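Local coordinates for protein apical membrane antigen AMA1 (Toxoplasma gondii ME49, PDB 4YIV) that plays an essential part in host-cell invasion, as a microneme protein of the moving junction formed between the parasite's apical tip and the host cell membrane, at residues A[116-121]-A[164-169]; A[134-139]-A[157-162]. One frame throughout, in Å; residues are numbered along the deposited sequence.

Interaction 1: A[116-121]-A[164-169]. With CD (cadmium ion), chain D.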
loop_
_atom_site.group_PDB
_atom_site.type_symbol
_atom_site.label_atom_id
_atom_site.label_comp_id
_atom_site.label_asym_id
_atom_site.label_seq_id
_atom_site.Cartn_x
_atom_site.Cartn_y
_atom_site.Cartn_z
ATOM N N PHE A 116 4.482 4.876 19.409
ATOM C CA PHE A 116 5.739 4.582 20.072
ATOM C C PHE A 116 6.840 5.305 19.308
ATOM O O PHE A 116 6.852 5.280 18.074
ATOM C CB PHE A 116 5.998 3.091 20.140
ATOM C CG PHE A 116 7.057 2.720 21.146
ATOM C CD1 PHE A 116 6.741 2.599 22.499
ATOM C CD2 PHE A 116 8.363 2.520 20.746
ATOM C CE1 PHE A 116 7.717 2.276 23.436
ATOM C CE2 PHE A 116 9.350 2.173 21.676
ATOM C CZ PHE A 116 9.023 2.051 23.020
ATOM N N PRO A 117 7.753 5.984 20.027
ATOM C CA PRO A 117 8.731 6.801 19.304
ATOM C C PRO A 117 9.832 5.972 18.649
ATOM O O PRO A 117 10.397 5.084 19.285
ATOM C CB PRO A 117 9.302 7.701 20.399
ATOM C CG PRO A 117 9.219 6.851 21.623
ATOM C CD PRO A 117 7.950 6.059 21.487
ATOM N N MET A 118 10.138 6.283 17.399
ATOM C CA MET A 118 11.137 5.546 16.643
ATOM C C MET A 118 12.522 5.583 17.333
ATOM O O MET A 118 13.327 4.646 17.214
ATOM C CB MET A 118 11.236 6.125 15.255
ATOM C CG MET A 118 12.250 5.435 14.359
ATOM S SD MET A 118 11.973 3.626 14.158
ATOM C CE MET A 118 10.272 3.621 13.567
ATOM N N GLU A 119 12.800 6.652 18.079
ATOM C CA GLU A 119 14.106 6.765 18.724
ATOM C C GLU A 119 14.339 5.621 19.679
ATOM O O GLU A 119 15.449 5.112 19.794
ATOM C CB GLU A 119 14.230 8.115 19.454
ATOM C CG GLU A 119 14.588 9.232 18.542
ATOM C CD GLU A 119 15.982 9.088 17.966
ATOM O OE1 GLU A 119 16.917 8.921 18.795
ATOM O OE2 GLU A 119 16.115 9.112 16.703
ATOM N N LEU A 120 13.299 5.199 20.385
ATOM C CA LEU A 120 13.474 4.118 21.324
ATOM C C LEU A 120 13.617 2.775 20.594
ATOM O O LEU A 120 14.334 1.915 21.063
ATOM C CB LEU A 120 12.327 4.091 22.335
ATOM C CG LEU A 120 12.569 4.985 23.552
ATOM C CD1 LEU A 120 12.916 6.376 23.173
ATOM C CD2 LEU A 120 11.316 4.988 24.354
ATOM N N LEU A 121 12.979 2.614 19.435
ATOM C CA LEU A 121 13.081 1.367 18.683
ATOM C C LEU A 121 14.465 1.241 18.075
ATOM O O LEU A 121 15.043 0.158 18.006
ATOM C CB LEU A 121 12.042 1.310 17.561
ATOM C CG LEU A 121 10.559 1.269 17.971
ATOM C CD1 LEU A 121 9.653 1.301 16.725
ATOM C CD2 LEU A 121 10.291 0.055 18.774
ATOM N N LYS A 164 6.705 11.579 9.305
ATOM C CA LYS A 164 7.011 12.961 9.668
ATOM C C LYS A 164 7.343 13.093 11.167
ATOM O O LYS A 164 8.392 13.617 11.515
ATOM C CB LYS A 164 5.843 13.876 9.298
ATOM C CG LYS A 164 6.132 15.352 9.450
ATOM C CD LYS A 164 4.871 16.193 9.153
ATOM C CE LYS A 164 5.001 17.625 9.693
ATOM N NZ LYS A 164 3.820 18.500 9.392
ATOM N N LYS A 165 6.470 12.609 12.048
ATOM C CA LYS A 165 6.722 12.655 13.482
ATOM C C LYS A 165 7.600 11.527 13.987
ATOM O O LYS A 165 8.023 11.531 15.141
ATOM C CB LYS A 165 5.404 12.642 14.230
ATOM C CG LYS A 165 4.524 13.804 13.861
ATOM C CD LYS A 165 3.353 13.863 14.766
ATOM C CE LYS A 165 2.576 15.132 14.557
ATOM N NZ LYS A 165 1.423 15.145 15.515
ATOM N N ARG A 166 7.895 10.567 13.109
ATOM C CA ARG A 166 8.618 9.354 13.484
ATOM C C ARG A 166 7.995 8.659 14.670
ATOM O O ARG A 166 8.667 8.398 15.681
ATOM C CB ARG A 166 10.107 9.657 13.770
ATOM C CG ARG A 166 10.849 10.008 12.540
ATOM C CD ARG A 166 12.319 10.279 12.824
ATOM N NE ARG A 166 13.130 9.072 12.926
ATOM C CZ ARG A 166 14.018 8.821 13.888
ATOM N NH1 ARG A 166 14.221 9.689 14.875
ATOM N NH2 ARG A 166 14.720 7.688 13.870
ATOM N N LEU A 167 6.703 8.339 14.509
ATOM C CA LEU A 167 5.887 7.659 15.514
ATOM C C LEU A 167 5.287 6.412 14.889
ATOM O O LEU A 167 4.777 6.482 13.775
ATOM C CB LEU A 167 4.750 8.554 16.013
ATOM C CG LEU A 167 5.195 9.736 16.856
ATOM C CD1 LEU A 167 3.984 10.569 17.204
ATOM C CD2 LEU A 167 5.918 9.245 18.106
ATOM N N CYS A 168 5.299 5.328 15.649
ATOM C CA CYS A 168 4.754 4.042 15.232
ATOM C C CYS A 168 3.427 3.795 15.962
ATOM O O CYS A 168 3.390 3.604 17.183
ATOM C CB CYS A 168 5.760 2.931 15.527
ATOM S SG CYS A 168 5.300 1.315 14.813
ATOM N N HIS A 169 2.337 3.869 15.210
ATOM C CA HIS A 169 0.997 3.585 15.730
ATOM C C HIS A 169 0.618 2.148 15.552
ATOM O O HIS A 169 0.667 1.651 14.441
ATOM C CB HIS A 169 -0.067 4.416 14.994
ATOM C CG HIS A 169 0.067 5.890 15.213
ATOM N ND1 HIS A 169 -0.581 6.544 16.238
ATOM C CD2 HIS A 169 0.771 6.831 14.545
ATOM C CE1 HIS A 169 -0.269 7.826 16.200
ATOM N NE2 HIS A 169 0.552 8.024 15.188
HETATM CD CD CD D . 18.538 8.710 16.835
HETATM O O HOH W 1 18.497 9.052 14.406
#

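Interaction 2: A[134-139]-A[157-162]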
loop_
_atom_site.group_PDB
_atom_site.type_symbol
_atom_site.label_atom_id
_atom_site.label_comp_id
_atom_site.label_asym_id
_atom_site.label_seq_id
_atom_site.Cartn_x
_atom_site.Cartn_y
_atom_site.Cartn_z
ATOM N N GLY A 134 10.854 -0.248 8.618
ATOM C CA GLY A 134 10.984 -1.619 9.068
ATOM C C GLY A 134 10.965 -1.815 10.564
ATOM O O GLY A 134 10.448 -2.822 11.031
ATOM N N ARG A 135 11.531 -0.871 11.324
ATOM C CA ARG A 135 11.544 -0.955 12.774
ATOM C C ARG A 135 10.123 -0.845 13.309
ATOM O O ARG A 135 9.743 -1.523 14.285
ATOM C CB ARG A 135 12.412 0.155 13.384
ATOM C CG ARG A 135 13.916 -0.028 13.140
ATOM C CD ARG A 135 14.777 1.048 13.840
ATOM N NE ARG A 135 16.167 0.712 13.526
ATOM C CZ ARG A 135 16.868 1.219 12.516
ATOM N NH1 ARG A 135 16.374 2.197 11.747
ATOM N NH2 ARG A 135 18.102 0.754 12.292
ATOM N N CYS A 136 9.323 -0.028 12.646
ATOM C CA CYS A 136 7.924 0.121 13.074
ATOM C C CYS A 136 7.162 -1.187 12.800
ATOM O O CYS A 136 6.460 -1.722 13.674
ATOM C CB CYS A 136 7.283 1.311 12.376
ATOM S SG CYS A 136 5.512 1.580 12.757
ATOM N N ALA A 137 7.303 -1.691 11.592
ATOM C CA ALA A 137 6.676 -2.959 11.222
ATOM C C ALA A 137 7.100 -4.116 12.144
ATOM O O ALA A 137 6.283 -4.968 12.520
ATOM C CB ALA A 137 7.005 -3.276 9.791
ATOM N N GLU A 138 8.377 -4.157 12.515
ATOM C CA GLU A 138 8.868 -5.201 13.408
ATOM C C GLU A 138 8.261 -5.066 14.791
ATOM O O GLU A 138 7.904 -6.056 15.427
ATOM C CB GLU A 138 10.402 -5.152 13.454
ATOM C CG GLU A 138 11.052 -6.255 14.278
ATOM C CD GLU A 138 12.583 -6.202 14.213
ATOM O OE1 GLU A 138 13.209 -7.056 14.864
ATOM O OE2 GLU A 138 13.145 -5.301 13.530
ATOM N N PHE A 139 8.131 -3.824 15.250
ATOM C CA PHE A 139 7.468 -3.531 16.503
ATOM C C PHE A 139 6.029 -4.050 16.504
ATOM O O PHE A 139 5.565 -4.644 17.482
ATOM C CB PHE A 139 7.476 -2.034 16.762
ATOM C CG PHE A 139 6.791 -1.645 18.028
ATOM C CD1 PHE A 139 7.251 -2.111 19.245
ATOM C CD2 PHE A 139 5.684 -0.797 17.998
ATOM C CE1 PHE A 139 6.605 -1.756 20.431
ATOM C CE2 PHE A 139 5.023 -0.436 19.175
ATOM C CZ PHE A 139 5.479 -0.901 20.383
ATOM N N TYR A 157 -1.999 -6.692 15.504
ATOM C CA TYR A 157 -2.630 -5.484 14.995
ATOM C C TYR A 157 -1.842 -4.878 13.850
ATOM O O TYR A 157 -0.597 -4.976 13.832
ATOM C CB TYR A 157 -2.744 -4.434 16.098
ATOM C CG TYR A 157 -3.459 -4.897 17.319
ATOM C CD1 TYR A 157 -4.849 -5.079 17.330
ATOM C CD2 TYR A 157 -2.751 -5.131 18.478
ATOM C CE1 TYR A 157 -5.489 -5.506 18.487
ATOM C CE2 TYR A 157 -3.369 -5.539 19.622
ATOM C CZ TYR A 157 -4.737 -5.725 19.636
ATOM O OH TYR A 157 -5.331 -6.142 20.818
ATOM N N PRO A 158 -2.549 -4.214 12.913
ATOM C CA PRO A 158 -1.859 -3.451 11.875
ATOM C C PRO A 158 -1.244 -2.166 12.451
ATOM O O PRO A 158 -1.492 -1.796 13.616
ATOM C CB PRO A 158 -2.964 -3.184 10.851
ATOM C CG PRO A 158 -4.213 -3.070 11.699
ATOM C CD PRO A 158 -4.022 -4.104 12.791
ATOM N N PHE A 159 -0.388 -1.525 11.671
ATOM C CA PHE A 159 0.303 -0.340 12.143
ATOM C C PHE A 159 0.148 0.799 11.154
ATOM O O PHE A 159 -0.135 0.580 9.980
ATOM C CB PHE A 159 1.831 -0.602 12.365
ATOM C CG PHE A 159 2.596 -0.810 11.099
ATOM C CD1 PHE A 159 2.705 -2.069 10.550
ATOM C CD2 PHE A 159 3.189 0.260 10.429
ATOM C CE1 PHE A 159 3.389 -2.285 9.365
ATOM C CE2 PHE A 159 3.884 0.052 9.232
ATOM C CZ PHE A 159 3.983 -1.247 8.702
ATOM N N VAL A 160 0.409 2.009 11.646
ATOM C CA VAL A 160 0.643 3.148 10.771
ATOM C C VAL A 160 1.952 3.795 11.212
ATOM O O VAL A 160 2.134 4.154 12.393
ATOM C CB VAL A 160 -0.529 4.196 10.802
ATOM C CG1 VAL A 160 -0.127 5.469 10.061
ATOM C CG2 VAL A 160 -1.804 3.597 10.181
ATOM N N TYR A 161 2.855 3.937 10.255
ATOM C CA TYR A 161 4.081 4.704 10.498
ATOM C C TYR A 161 3.848 6.147 10.052
ATOM O O TYR A 161 3.522 6.423 8.887
ATOM C CB TYR A 161 5.294 4.093 9.778
ATOM C CG TYR A 161 6.602 4.798 10.162
ATOM C CD1 TYR A 161 6.957 4.923 11.488
ATOM C CD2 TYR A 161 7.422 5.390 9.202
ATOM C CE1 TYR A 161 8.104 5.596 11.866
ATOM C CE2 TYR A 161 8.596 6.077 9.581
ATOM C CZ TYR A 161 8.919 6.166 10.907
ATOM O OH TYR A 161 10.061 6.836 11.325
ATOM N N ASP A 162 4.027 7.063 11.003
ATOM C CA ASP A 162 3.969 8.488 10.746
ATOM C C ASP A 162 5.412 8.884 10.543
ATOM O O ASP A 162 6.169 8.948 11.518
ATOM C CB ASP A 162 3.326 9.250 11.919
ATOM C CG ASP A 162 3.260 10.775 11.686
ATOM O OD1 ASP A 162 4.068 11.313 10.867
ATOM O OD2 ASP A 162 2.404 11.423 12.353
#

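Interaction 1: A[116-121]-A[164-169]
Glu119 OE2 is gripped from two directions, by Arg166 NH1 at 2.7 Å and by a cadmium ion at 2.5 Å, where a β-strand of a PAN-type module runs straight into a short helix. The salt bridge is almost linear (175°) and lies in the guanidinium plane, reaching OE2 through its anti lone pair; the carboxylate itself is turned 59° from that plane. Both carboxylate oxygens bind the metal, whose shell also contains water 1 and Glu122. With cation and metal sharing OE2, negative charge would be expected to gather on this oxygen. Met118 comes over one guanidinium face with CB, while its CG, anti to the backbone N (chi1 -180°), is set 3.4 Å from Arg166 NH2; Asp132 holds that nitrogen in a second salt bridge. Behind the side chains, Phe116 and Cys168 form an antiparallel hydrogen-bonded pair, with Phe116 N to Cys168 O at 2.8 Å and Cys168 N to Phe116 O at 2.9 Å. Pro117 takes the N-cap position, and just beyond the paired strands Met118 N bonds to Arg166 O at 3.1 Å. Arg166 and Leu167 together face Asp162 in a G1 bulge. Where Pro117 and Leu167 project, Leu167 CD2 rests 3.9 Å from Pro117 CA.

Interaction 2: A[134-139]-A[157-162]
Cys136 SG meets the Phe159 ring at CD2, 3.5 Å away, as helix 132-141 packs on the antiparallel sheet of a PAN-type module. The sulfur approaches that ring obliquely, and it also lies 3.9 Å from Tyr161 CD1, giving two sulfur-aromatic contacts from one cysteine. Its own CB is 3.7 Å from the same Tyr161 CD1. One residue further along the helix, Ala137 supplies a CH-pi contact: its CA stands over the Phe159 face, 4.1 Å from the ring centroid and 22° off the normal, while its CB is 3.8 Å from both Phe159 CE1 and CZ. At chi1 70° Phe159 CG lies between the backbone N and the carbonyl carbon, and from there the ring presents a face to Ala137 CA. No hydrogen bond joins the two segments; van der Waals, CH-pi and sulfur-aromatic contacts carry the meeting.

In the next shell, Leu133 and Ala140 of the same helix also touch the Phe159 ring. Phe159 and Tyr161 both direct their CB atoms toward the helix, whereas the intervening Val160 turns to the other side of the sheet and packs on Leu210 and Tyr212. Backbone hydrogen bonds to Gly213 and Ile211 tie the strand to its neighbour 210-213. Helix and strand segments run roughly antiparallel, at 153°, with axes 8.7 Å apart. Cys136 SG, anti to its backbone N, ends in a disulfide to Cys168.

Interactions 1 and 2 show how one disulfide can link two neighbouring contacts: Cys168 SG of the first and Cys136 SG of the second are bonded at 2.1 Å, joining the helix to the sheet. Their centres lie about 9 Å apart. The sheet supplies a second join, since strands 159-162 and 167-170 are neighbours and His169 O lies 2.8 Å from Val160 N, a probable hydrogen bond. Met118 provides the third, its CE packing 3.4 Å from Tyr161 CE1. The cadmium ion belongs to the outer edge of interaction 1; the Tyr161 side chain of interaction 2 remains about 10 Å from it.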